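Local atomic coordinates of regulatory protein of LacI family (Chloroflexus aggregans, PDB entry 3BBL), a protein that probably regulates transcription as a DNA-binding LacI-family protein, its periplasmic-binding-protein-like domain presumably sensing a small effector molecule. Residues F93-P98 against F102-I107. Numbering follows the deposited sequence.
Sequences FGRSNP and FAWVDI
R95 sets CG beside its backbone N and anti to its carbonyl carbon (chi1 -68°), and a bend at chi3 turns NE and NH2 toward D106, whose carboxylate swings out anti to the backbone N toward the loop. One oxygen, D106 OD2, accepts from both R95 N and R95 NE. The salt bridge runs from R95 NE to D106 OD2 at 2.7 Å, with the oxygen close to the guanidinium plane, while the backbone N of R95 donates to the same D106 OD2 over 3.0 Å. These two donors reach the oxygen from opposite faces of the carboxylate, which stands perpendicular to the guanidinium; R95 NH2 adds a weak bond, and R138 gives OD2 a further cationic partner. An acid suits this place because a single carboxylate oxygen can take several donors, and so much positive charge should favour its ionised form.

On the way to its charged end, the aliphatic part of R95 lies across W104: CG sits over the six-membered ring, 3.5 Å from its centroid, a CH-pi contact for which the flat indole offers a broad face and which a long, flexible arginine can make while still delivering its head to the acid. H267 stacks on the same indole. Segment 93-98 runs out of strand 90-93, while 102-107 leads into and forms the adjacent parallel strand 104-107, in the Rossmann-like sheet of the N-terminal lobe of this periplasmic-binding-protein fold. F93 and V105 form a parallel beta bridge, and G94 N makes a weak 2.8 Å bond to V105 O. G94 adopts backbone angles (phi 127°, psi 135°) that would press a side chain against the preceding carbonyl, and its CA packs 3.4 Å from D106 CG. The F93 ring turns its edge to V105 O and touches I107, whereas F102 brings its own edge within 3.8 Å of S96 O through CE2; the S96 hydroxyl is hydrogen-bonded to N74 O, outside the two segments.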
ATOM      1  N   PHE A  93     -13.525  -6.835  12.466  1.00 28.60           N
ATOM      2  CA  PHE A  93     -12.203  -7.384  12.188  1.00 28.84           C
ATOM      3  C   PHE A  93     -11.347  -6.838  13.329  1.00 30.04           C
ATOM      4  O   PHE A  93     -10.730  -5.777  13.204  1.00 28.49           O
ATOM      5  CB  PHE A  93     -11.661  -6.875  10.851  1.00 27.64           C
ATOM      6  CG  PHE A  93     -10.250  -7.326  10.551  1.00 28.99           C
ATOM      7  CD1 PHE A  93      -9.439  -6.595   9.689  1.00 28.70           C
ATOM      8  CD2 PHE A  93      -9.731  -8.488  11.120  1.00 29.30           C
ATOM      9  CE1 PHE A  93      -8.143  -7.009   9.401  1.00 28.48           C
ATOM     10  CE2 PHE A  93      -8.431  -8.908  10.835  1.00 29.41           C
ATOM     11  CZ  PHE A  93      -7.636  -8.164   9.972  1.00 28.56           C
ATOM     12  N   GLY A  94     -11.338  -7.558  14.444  1.00 31.78           N
ATOM     13  CA  GLY A  94     -10.585  -7.131  15.609  1.00 35.27           C
ATOM     14  C   GLY A  94     -11.475  -7.100  16.836  1.00 37.19           C
ATOM     15  O   GLY A  94     -12.598  -6.612  16.775  1.00 38.51           O
ATOM     16  N   ARG A  95     -10.977  -7.623  17.951  1.00 38.73           N
ATOM     17  CA  ARG A  95     -11.731  -7.661  19.201  1.00 39.88           C
ATOM     18  C   ARG A  95     -11.851  -6.289  19.866  1.00 42.52           C
ATOM     19  O   ARG A  95     -11.227  -5.320  19.434  1.00 40.58           O
ATOM     20  CB  ARG A  95     -11.065  -8.641  20.169  1.00 38.43           C
ATOM     21  CG  ARG A  95     -11.160 -10.093  19.739  1.00 38.15           C
ATOM     22  CD  ARG A  95      -9.974 -10.900  20.238  1.00 36.52           C
ATOM     23  NE  ARG A  95      -8.739 -10.489  19.573  1.00 36.85           N
ATOM     24  CZ  ARG A  95      -7.553 -11.046  19.784  1.00 35.19           C
ATOM     25  NH1 ARG A  95      -7.434 -12.041  20.650  1.00 33.81           N
ATOM     26  NH2 ARG A  95      -6.489 -10.618  19.118  1.00 34.17           N
ATOM     27  N   SER A  96     -12.663  -6.222  20.917  1.00 46.26           N
ATOM     28  CA  SER A  96     -12.874  -4.989  21.668  1.00 51.84           C
ATOM     29  C   SER A  96     -13.500  -5.318  23.019  1.00 56.26           C
ATOM     30  O   SER A  96     -14.598  -5.873  23.080  1.00 57.71           O
ATOM     31  CB  SER A  96     -13.793  -4.046  20.896  1.00 49.90           C
ATOM     32  OG  SER A  96     -14.007  -2.853  21.626  1.00 51.41           O
ATOM     33  N   ASN A  97     -12.809  -4.979  24.103  1.00 60.72           N
ATOM     34  CA  ASN A  97     -13.325  -5.272  25.438  1.00 64.65           C
ATOM     35  C   ASN A  97     -13.502  -6.775  25.649  1.00 66.21           C
ATOM     36  O   ASN A  97     -14.377  -7.402  25.044  1.00 66.36           O
ATOM     37  CB  ASN A  97     -14.665  -4.575  25.662  1.00 66.52           C
ATOM     38  CG  ASN A  97     -14.511  -3.198  26.258  1.00 68.33           C
ATOM     39  OD1 ASN A  97     -13.868  -2.323  25.675  1.00 69.15           O
ATOM     40  ND2 ASN A  97     -15.104  -2.992  27.432  1.00 69.25           N
ATOM     41  N   PRO A  98     -12.677  -7.364  26.527  1.00 67.66           N
ATOM     42  CA  PRO A  98     -12.699  -8.792  26.854  1.00 68.38           C
ATOM     43  C   PRO A  98     -14.051  -9.506  26.762  1.00 68.48           C
ATOM     44  O   PRO A  98     -14.370 -10.093  25.731  1.00 68.19           O
ATOM     45  CB  PRO A  98     -12.101  -8.816  28.255  1.00 68.99           C
ATOM     46  CG  PRO A  98     -11.009  -7.794  28.123  1.00 68.45           C
ATOM     47  CD  PRO A  98     -11.702  -6.654  27.378  1.00 67.91           C
ATOM     48  N   PHE A 102     -19.963 -10.405  20.548  1.00 57.16           N
ATOM     49  CA  PHE A 102     -20.372 -10.103  19.175  1.00 52.44           C
ATOM     50  C   PHE A 102     -19.545 -10.935  18.201  1.00 48.92           C
ATOM     51  O   PHE A 102     -18.589 -11.596  18.606  1.00 49.03           O
ATOM     52  CB  PHE A 102     -20.207  -8.609  18.871  1.00 51.22           C
ATOM     53  CG  PHE A 102     -18.812  -8.094  19.073  1.00 51.26           C
ATOM     54  CD1 PHE A 102     -17.901  -8.084  18.026  1.00 51.42           C
ATOM     55  CD2 PHE A 102     -18.411  -7.606  20.313  1.00 51.44           C
ATOM     56  CE1 PHE A 102     -16.609  -7.593  18.210  1.00 51.71           C
ATOM     57  CE2 PHE A 102     -17.125  -7.116  20.508  1.00 50.55           C
ATOM     58  CZ  PHE A 102     -16.223  -7.107  19.454  1.00 50.81           C
ATOM     59  N   ALA A 103     -19.917 -10.919  16.925  1.00 44.13           N
ATOM     60  CA  ALA A 103     -19.191 -11.687  15.917  1.00 39.79           C
ATOM     61  C   ALA A 103     -17.905 -10.983  15.487  1.00 37.39           C
ATOM     62  O   ALA A 103     -17.903  -9.782  15.221  1.00 36.03           O
ATOM     63  CB  ALA A 103     -20.078 -11.927  14.705  1.00 38.02           C
ATOM     64  N   TRP A 104     -16.808 -11.733  15.422  1.00 34.32           N
ATOM     65  CA  TRP A 104     -15.545 -11.148  15.004  1.00 30.78           C
ATOM     66  C   TRP A 104     -14.504 -12.102  14.456  1.00 30.23           C
ATOM     67  O   TRP A 104     -14.524 -13.311  14.714  1.00 28.40           O
ATOM     68  CB  TRP A 104     -14.903 -10.339  16.145  1.00 31.97           C
ATOM     69  CG  TRP A 104     -14.638 -11.092  17.441  1.00 32.71           C
ATOM     70  CD1 TRP A 104     -15.336 -10.972  18.609  1.00 32.95           C
ATOM     71  CD2 TRP A 104     -13.575 -12.023  17.707  1.00 30.70           C
ATOM     72  NE1 TRP A 104     -14.775 -11.763  19.587  1.00 32.18           N
ATOM     73  CE2 TRP A 104     -13.697 -12.418  19.062  1.00 31.15           C
ATOM     74  CE3 TRP A 104     -12.536 -12.560  16.936  1.00 30.40           C
ATOM     75  CZ2 TRP A 104     -12.815 -13.324  19.660  1.00 29.08           C
ATOM     76  CZ3 TRP A 104     -11.655 -13.464  17.535  1.00 29.18           C
ATOM     77  CH2 TRP A 104     -11.806 -13.836  18.885  1.00 29.00           C
ATOM     78  N   VAL A 105     -13.601 -11.519  13.676  1.00 28.90           N
ATOM     79  CA  VAL A 105     -12.473 -12.218  13.096  1.00 28.73           C
ATOM     80  C   VAL A 105     -11.283 -11.355  13.510  1.00 28.95           C
ATOM     81  O   VAL A 105     -11.341 -10.129  13.417  1.00 26.58           O
ATOM     82  CB  VAL A 105     -12.539 -12.262  11.556  1.00 29.96           C
ATOM     83  CG1 VAL A 105     -11.277 -12.918  11.005  1.00 27.75           C
ATOM     84  CG2 VAL A 105     -13.774 -13.029  11.099  1.00 29.03           C
ATOM     85  N   ASP A 106     -10.219 -11.992  13.987  1.00 29.12           N
ATOM     86  CA  ASP A 106      -9.040 -11.253  14.402  1.00 28.21           C
ATOM     87  C   ASP A 106      -7.771 -12.072  14.263  1.00 28.34           C
ATOM     88  O   ASP A 106      -7.810 -13.295  14.159  1.00 27.46           O
ATOM     89  CB  ASP A 106      -9.184 -10.796  15.856  1.00 28.34           C
ATOM     90  CG  ASP A 106      -8.287  -9.614  16.184  1.00 28.90           C
ATOM     91  OD1 ASP A 106      -7.458  -9.245  15.334  1.00 29.64           O
ATOM     92  OD2 ASP A 106      -8.410  -9.055  17.289  1.00 28.68           O
ATOM     93  N   ILE A 107      -6.643 -11.372  14.252  1.00 27.59           N
ATOM     94  CA  ILE A 107      -5.344 -12.007  14.157  1.00 27.05           C
ATOM     95  C   ILE A 107      -4.805 -12.099  15.583  1.00 26.80           C
ATOM     96  O   ILE A 107      -4.945 -11.160  16.364  1.00 26.47           O
ATOM     97  CB  ILE A 107      -4.373 -11.161  13.303  1.00 25.63           C
ATOM     98  CG1 ILE A 107      -5.028 -10.797  11.963  1.00 26.61           C
ATOM     99  CG2 ILE A 107      -3.075 -11.926  13.080  1.00 25.13           C
ATOM    100  CD1 ILE A 107      -5.501 -11.990  11.138  1.00 22.93           C
TER